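Putative ABC-transporter ATP-binding protein (Alicyclobacillus acidocaldarius, PDB 1Z47) probably binds and hydrolyses ATP as the nucleotide-binding subunit of a putative sulfate ABC transporter. Local coordinates at residues T55-L58 / R59-G63; R158-A161 / P162-V166; L268-D271 / P272-E276. All blocks are in the same frame, centred on the assembly; numbering follows the deposited sequence.

Interaction 1 of 3, residues T55-L58 / R59-G63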
loop_
_atom_site.group_PDB
_atom_site.type_symbol
_atom_site.label_atom_id
_atom_site.label_comp_id
_atom_site.label_asym_id
_atom_site.label_seq_id
_atom_site.Cartn_x
_atom_site.Cartn_y
_atom_site.Cartn_z
ATOM N N THR B 55 -5.327 -13.036 -12.781
ATOM C CA THR B 55 -4.141 -13.886 -12.910
ATOM C C THR B 55 -4.310 -14.880 -14.067
ATOM O O THR B 55 -3.373 -15.108 -14.863
ATOM C CB THR B 55 -3.859 -14.627 -11.578
ATOM O OG1 THR B 55 -3.612 -13.650 -10.558
ATOM C CG2 THR B 55 -2.630 -15.525 -11.689
ATOM N N THR B 56 -5.507 -15.445 -14.179
ATOM C CA THR B 56 -5.792 -16.390 -15.258
ATOM C C THR B 56 -5.542 -15.696 -16.595
ATOM O O THR B 56 -4.935 -16.284 -17.488
ATOM C CB THR B 56 -7.245 -16.882 -15.182
ATOM O OG1 THR B 56 -7.461 -17.461 -13.885
ATOM C CG2 THR B 56 -7.524 -17.952 -16.278
ATOM N N ILE B 57 -5.988 -14.441 -16.723
ATOM C CA ILE B 57 -5.783 -13.671 -17.955
ATOM C C ILE B 57 -4.277 -13.525 -18.253
ATOM O O ILE B 57 -3.830 -13.770 -19.385
ATOM C CB ILE B 57 -6.433 -12.267 -17.857
ATOM C CG1 ILE B 57 -7.970 -12.407 -17.958
ATOM C CG2 ILE B 57 -5.866 -11.336 -18.941
ATOM C CD1 ILE B 57 -8.729 -11.081 -17.870
ATOM N N LEU B 58 -3.496 -13.113 -17.249
ATOM C CA LEU B 58 -2.049 -12.976 -17.434
ATOM C C LEU B 58 -1.478 -14.321 -17.917
ATOM O O LEU B 58 -0.688 -14.360 -18.869
ATOM C CB LEU B 58 -1.365 -12.575 -16.112
ATOM C CG LEU B 58 0.040 -12.035 -16.340
ATOM C CD1 LEU B 58 -0.043 -10.569 -16.783
ATOM C CD2 LEU B 58 0.877 -12.209 -15.056
ATOM N N ARG B 59 -1.889 -15.417 -17.274
ATOM C CA ARG B 59 -1.425 -16.755 -17.648
ATOM C C ARG B 59 -1.919 -17.182 -19.050
ATOM O O ARG B 59 -1.240 -17.950 -19.735
ATOM C CB ARG B 59 -1.853 -17.782 -16.596
ATOM C CG ARG B 59 -1.194 -17.549 -15.232
ATOM C CD ARG B 59 -1.809 -18.419 -14.153
ATOM N NE ARG B 59 -1.694 -19.831 -14.496
ATOM C CZ ARG B 59 -0.538 -20.485 -14.604
ATOM N NH1 ARG B 59 -0.533 -21.773 -14.931
ATOM N NH2 ARG B 59 0.609 -19.852 -14.370
ATOM N N LEU B 60 -3.082 -16.681 -19.469
ATOM C CA LEU B 60 -3.618 -16.994 -20.806
ATOM C C LEU B 60 -2.759 -16.307 -21.868
ATOM O O LEU B 60 -2.638 -16.803 -22.987
ATOM C CB LEU B 60 -5.060 -16.495 -20.978
ATOM C CG LEU B 60 -6.293 -17.399 -20.870
ATOM C CD1 LEU B 60 -6.019 -18.746 -21.528
ATOM C CD2 LEU B 60 -6.684 -17.590 -19.438
ATOM N N ILE B 61 -2.189 -15.152 -21.525
ATOM C CA ILE B 61 -1.334 -14.427 -22.458
ATOM C C ILE B 61 0.022 -15.144 -22.553
ATOM O O ILE B 61 0.659 -15.178 -23.618
ATOM C CB ILE B 61 -1.086 -12.974 -21.997
ATOM C CG1 ILE B 61 -2.401 -12.198 -21.942
ATOM C CG2 ILE B 61 -0.119 -12.283 -22.960
ATOM C CD1 ILE B 61 -2.254 -10.780 -21.385
ATOM N N ALA B 62 0.456 -15.723 -21.435
ATOM C CA ALA B 62 1.734 -16.437 -21.388
ATOM C C ALA B 62 1.668 -17.793 -22.090
ATOM O O ALA B 62 2.652 -18.267 -22.651
ATOM C CB ALA B 62 2.169 -16.631 -19.937
ATOM N N GLY B 63 0.503 -18.418 -22.059
ATOM C CA GLY B 63 0.367 -19.715 -22.677
ATOM C C GLY B 63 0.426 -20.751 -21.584
ATOM O O GLY B 63 0.371 -21.939 -21.847
#
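Arg59 N donates to Thr55 O at 2.8 Å, nearly straight at hydrogen, and this is one of a run of i to i+4 bonds along helix 54-62. The next three, Leu60 to Thr56, Ile61 to Ile57 and Ala62 to Leu58, are more bent, with N-H...O angles of 137° to 144°. Ile61 N also makes a weak bond to Leu58 O at 3.2 Å. Gly63 N closes the last turn on Arg59 O (2.9 Å), and Gly63 then leaves the helix with positive phi.

Two pairs one turn apart, Thr55 with Arg59 and Thr56 with Leu60, lie side by side and point the same way. Thr56 CG2 meets Leu60 CD2 at 3.3 Å, tighter than usual for two methyls. The hydroxyl of Thr56 is hydrogen-bonded to Arg29 O. Thr55 probably ends a Walker A (P-loop) sequence, which would make this the helix that follows the P-loop in the ATPase core. Thr55 CG2 lies beside Arg59 CD, 3.9 Å away, and the arginine chain, bent at chi3 (58°), carries its guanidinium on to a salt bridge with Glu65. On another flank Ile57 CG2 and Ile61 CD1 make a looser apolar contact of 4.4 Å. Both isoleucines reach Phe17 on strand 15-22, whereas Leu58 packs on Val200 and Val202 of strand 198-203, and Ile61 and Ala62 touch Leu168 of strand 166-170.

Interaction 2 of 3, residues R158-A161 / P162-V166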
loop_
_atom_site.group_PDB
_atom_site.type_symbol
_atom_site.label_atom_id
_atom_site.label_comp_id
_atom_site.label_asym_id
_atom_site.label_seq_id
_atom_site.Cartn_x
_atom_site.Cartn_y
_atom_site.Cartn_z
ATOM N N ARG B 158 17.059 -10.621 -17.324
ATOM C CA ARG B 158 16.975 -11.973 -17.897
ATOM C C ARG B 158 15.780 -12.084 -18.830
ATOM O O ARG B 158 15.892 -12.608 -19.931
ATOM C CB ARG B 158 16.813 -13.031 -16.790
ATOM C CG ARG B 158 16.538 -14.448 -17.287
ATOM C CD ARG B 158 16.582 -15.475 -16.149
ATOM N NE ARG B 158 15.548 -15.220 -15.144
ATOM C CZ ARG B 158 15.396 -15.904 -14.010
ATOM N NH1 ARG B 158 14.417 -15.585 -13.168
ATOM N NH2 ARG B 158 16.219 -16.901 -13.702
ATOM N N ALA B 159 14.630 -11.595 -18.378
ATOM C CA ALA B 159 13.408 -11.649 -19.179
ATOM C C ALA B 159 13.537 -10.848 -20.465
ATOM O O ALA B 159 13.035 -11.268 -21.502
ATOM C CB ALA B 159 12.199 -11.128 -18.358
ATOM N N LEU B 160 14.226 -9.710 -20.399
ATOM C CA LEU B 160 14.382 -8.838 -21.554
ATOM C C LEU B 160 15.463 -9.186 -22.555
ATOM O O LEU B 160 15.384 -8.786 -23.724
ATOM C CB LEU B 160 14.628 -7.411 -21.088
ATOM C CG LEU B 160 13.409 -6.723 -20.477
ATOM C CD1 LEU B 160 13.821 -5.356 -19.937
ATOM C CD2 LEU B 160 12.314 -6.602 -21.543
ATOM N N ALA B 161 16.478 -9.910 -22.100
ATOM C CA ALA B 161 17.598 -10.272 -22.965
ATOM C C ALA B 161 17.222 -10.631 -24.409
ATOM O O ALA B 161 17.734 -10.016 -25.352
ATOM C CB ALA B 161 18.404 -11.409 -22.329
ATOM N N PRO B 162 16.330 -11.624 -24.596
ATOM C CA PRO B 162 15.867 -12.095 -25.904
ATOM C C PRO B 162 15.051 -11.091 -26.703
ATOM O O PRO B 162 14.660 -11.379 -27.833
ATOM C CB PRO B 162 15.039 -13.330 -25.559
ATOM C CG PRO B 162 15.591 -13.779 -24.242
ATOM C CD PRO B 162 15.770 -12.472 -23.530
ATOM N N ARG B 163 14.773 -9.929 -26.118
ATOM C CA ARG B 163 14.006 -8.894 -26.806
ATOM C C ARG B 163 12.540 -9.342 -26.990
ATOM O O ARG B 163 12.013 -9.344 -28.106
ATOM C CB ARG B 163 14.657 -8.618 -28.173
ATOM C CG ARG B 163 14.372 -7.246 -28.784
ATOM C CD ARG B 163 15.602 -6.335 -28.725
ATOM N NE ARG B 163 16.843 -7.078 -28.960
ATOM C CZ ARG B 163 18.058 -6.532 -28.981
ATOM N NH1 ARG B 163 19.132 -7.288 -29.190
ATOM N NH2 ARG B 163 18.202 -5.225 -28.805
ATOM N N PRO B 164 11.863 -9.741 -25.893
ATOM C CA PRO B 164 10.462 -10.183 -26.006
ATOM C C PRO B 164 9.550 -9.100 -26.548
ATOM O O PRO B 164 9.826 -7.909 -26.405
ATOM C CB PRO B 164 10.088 -10.555 -24.566
ATOM C CG PRO B 164 11.406 -10.974 -23.977
ATOM C CD PRO B 164 12.365 -9.934 -24.522
ATOM N N GLN B 165 8.453 -9.523 -27.162
ATOM C CA GLN B 165 7.464 -8.594 -27.707
ATOM C C GLN B 165 6.589 -8.117 -26.540
ATOM O O GLN B 165 6.217 -6.937 -26.446
ATOM C CB GLN B 165 6.542 -9.304 -28.703
ATOM C CG GLN B 165 6.963 -9.321 -30.162
ATOM C CD GLN B 165 5.856 -9.904 -31.044
ATOM O OE1 GLN B 165 4.747 -9.363 -31.105
ATOM N NE2 GLN B 165 6.152 -11.014 -31.722
ATOM N N VAL B 166 6.256 -9.069 -25.675
ATOM C CA VAL B 166 5.418 -8.805 -24.512
ATOM C C VAL B 166 6.142 -9.138 -23.207
ATOM O O VAL B 166 6.865 -10.120 -23.104
ATOM C CB VAL B 166 4.097 -9.610 -24.590
ATOM C CG1 VAL B 166 3.194 -9.229 -23.423
ATOM C CG2 VAL B 166 3.372 -9.322 -25.924
#
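Pro162 follows Ala161 directly and brings its ring carbon CD to 3.6 Å from Arg158 O and, equally, from Ala159 O. Having no N-H, it cannot continue the hydrogen-bonding ladder as helix 148-160 ends. A serine here has no ring to set against these two carbonyls, and the backbone at the helix end would probably be freer to turn. Arg163 N then donates to Leu160 O at 2.7 Å with an N-H...O angle of 155°, closing a type I beta turn from Leu160 to Arg163; the donor stands 43° out of the carbonyl plane, so it does not use a lone pair. Arg163 itself has positive phi, the point where the chain departs from helical geometry. Pro164 turns its ring toward the helix end: its CG reaches Ala159 O at 3.0 Å, its CD lies 3.3 Å from Leu160 O, and Leu160 CD2 makes a loose apolar contact with the same CD.

Val166 then enters strand 166-170 beside strand 89-93, making this a helix-to-strand connection of the P-loop NTPase fold. Leu160 packs on Val191 and Met195 of helix 178-195, Ala159 rests on Val92 of strand 89-93, and Arg125 bonds to Ala161 O.

Interaction 3 of 3, residues L268-D271 / P272-E276; sequences LPVD and PAVSE
Val270 and Val274 meet through CG1 of the first, which lies 3.5 Å from Val274 CB and 3.6 Å from Val274 CG2, with the two side chains crossing at about a right angle. Val270 CG1 is anti to the backbone N (chi1 173°), the torsion that directs this methyl at Val274. The fold-back is set by a type I beta turn from Asp271 to Val274, whose closing bond runs from Val274 N to Asp271 O at 3.0 Å. That bond is straight at hydrogen, 167°, yet the donor approaches from above the carbonyl plane, 37° out of it.

Asp271 may take part a second time through its carboxylate: OD2 lies 2.7 Å from Ala273 N as in an Asx turn, though OD2 is crowded in the model and this bond is therefore doubtful. The side chains of Asp271 and Pro272 cross at about a right angle, with Asp271 OD1 3.5 Å from Pro272 CD.

Further out, the turn leads from strand 267-269 towards strand 279-284 in the CysA C-terminal regulatory domain. Val270 is held by a backbone bond to Gly259 and touches Val256 and Ile261, while Val274 rests on Val280 of strand 279-284. Beyond the turn, the carboxylate of Glu276 accepts from the backbone N of Asn258 and of Gly259, tying this connection to the neighbouring loop.

The chemistry is divided: buried Val270 meets partly exposed Val274 in an apolar contact, while the exposed side carries the Asp271 carboxylate beside Pro272 and Ala273, and the surer polar link is the backbone bond that brings the valines together.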
loop_
_atom_site.group_PDB
_atom_site.type_symbol
_atom_site.label_atom_id
_atom_site.label_comp_id
_atom_site.label_asym_id
_atom_site.label_seq_id
_atom_site.Cartn_x
_atom_site.Cartn_y
_atom_site.Cartn_z
ATOM N N LEU B 268 -29.727 15.646 -3.253
ATOM C CA LEU B 268 -28.971 15.387 -4.470
ATOM C C LEU B 268 -29.966 14.919 -5.508
ATOM O O LEU B 268 -30.646 13.911 -5.308
ATOM C CB LEU B 268 -27.907 14.306 -4.225
ATOM C CG LEU B 268 -26.667 14.672 -3.401
ATOM C CD1 LEU B 268 -27.032 15.368 -2.099
ATOM C CD2 LEU B 268 -25.874 13.392 -3.133
ATOM N N PRO B 269 -30.085 15.650 -6.625
ATOM C CA PRO B 269 -31.041 15.228 -7.647
ATOM C C PRO B 269 -30.593 13.918 -8.230
ATOM O O PRO B 269 -29.396 13.663 -8.349
ATOM C CB PRO B 269 -30.965 16.351 -8.676
ATOM C CG PRO B 269 -29.510 16.750 -8.595
ATOM C CD PRO B 269 -29.329 16.828 -7.085
ATOM N N VAL B 270 -31.570 13.104 -8.607
ATOM C CA VAL B 270 -31.329 11.798 -9.196
ATOM C C VAL B 270 -31.782 11.837 -10.635
ATOM O O VAL B 270 -32.815 12.429 -10.959
ATOM C CB VAL B 270 -32.156 10.696 -8.473
ATOM C CG1 VAL B 270 -32.028 9.376 -9.216
ATOM C CG2 VAL B 270 -31.680 10.563 -7.025
ATOM N N ASP B 271 -31.027 11.193 -11.504
ATOM C CA ASP B 271 -31.398 11.145 -12.905
ATOM C C ASP B 271 -32.824 10.632 -13.034
ATOM O O ASP B 271 -33.185 9.633 -12.417
ATOM C CB ASP B 271 -30.476 10.198 -13.676
ATOM C CG ASP B 271 -30.845 10.111 -15.145
ATOM O OD1 ASP B 271 -30.346 10.937 -15.947
ATOM O OD2 ASP B 271 -31.655 9.233 -15.495
ATOM N N PRO B 272 -33.647 11.300 -13.862
ATOM C CA PRO B 272 -35.042 10.913 -14.079
ATOM C C PRO B 272 -35.285 9.467 -14.511
ATOM O O PRO B 272 -36.404 8.979 -14.376
ATOM C CB PRO B 272 -35.534 11.935 -15.111
ATOM C CG PRO B 272 -34.291 12.326 -15.832
ATOM C CD PRO B 272 -33.284 12.443 -14.719
ATOM N N ALA B 273 -34.248 8.780 -14.999
ATOM C CA ALA B 273 -34.381 7.376 -15.427
ATOM C C ALA B 273 -34.432 6.398 -14.251
ATOM O O ALA B 273 -34.688 5.207 -14.424
ATOM C CB ALA B 273 -33.237 6.985 -16.359
ATOM N N VAL B 274 -34.145 6.899 -13.057
ATOM C CA VAL B 274 -34.201 6.064 -11.877
ATOM C C VAL B 274 -35.597 6.302 -11.320
ATOM O O VAL B 274 -35.987 7.457 -11.070
ATOM C CB VAL B 274 -33.181 6.491 -10.835
ATOM C CG1 VAL B 274 -33.217 5.490 -9.665
ATOM C CG2 VAL B 274 -31.796 6.599 -11.468
ATOM N N SER B 275 -36.333 5.220 -11.109
ATOM C CA SER B 275 -37.708 5.298 -10.601
ATOM C C SER B 275 -37.882 5.698 -9.147
ATOM O O SER B 275 -37.013 5.435 -8.301
ATOM C CB SER B 275 -38.400 3.950 -10.796
ATOM O OG SER B 275 -38.314 3.545 -12.143
ATOM N N GLU B 276 -39.020 6.337 -8.852
ATOM C CA GLU B 276 -39.337 6.711 -7.475
ATOM C C GLU B 276 -39.337 5.413 -6.655
ATOM O O GLU B 276 -39.796 4.381 -7.141
ATOM C CB GLU B 276 -40.742 7.338 -7.396
ATOM C CG GLU B 276 -40.807 8.788 -7.840
ATOM C CD GLU B 276 -40.061 9.707 -6.888
ATOM O OE1 GLU B 276 -40.590 9.964 -5.779
ATOM O OE2 GLU B 276 -38.942 10.151 -7.246
#

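How the interactions relate
From the N terminus the three contacts come in series, with none nested and none crossing. Interaction 1 runs along one helix, 54-62, to its C-terminal end. Interaction 2 closes a tight turn between helix 148-160 and strand 166-170, and that strand is also touched by the helix of interaction 1, so both lie against or lead into the same mixed sheet; their centres are about 17 Å apart and their nearest atoms about 5 Å, without touching. Interaction 3 closes its turn between strands 267-269 and 279-284 in the C-terminal regulatory domain, its centre about 41 Å from that of interaction 1 and about 52 Å from that of interaction 2, across the chain's centre from the latter.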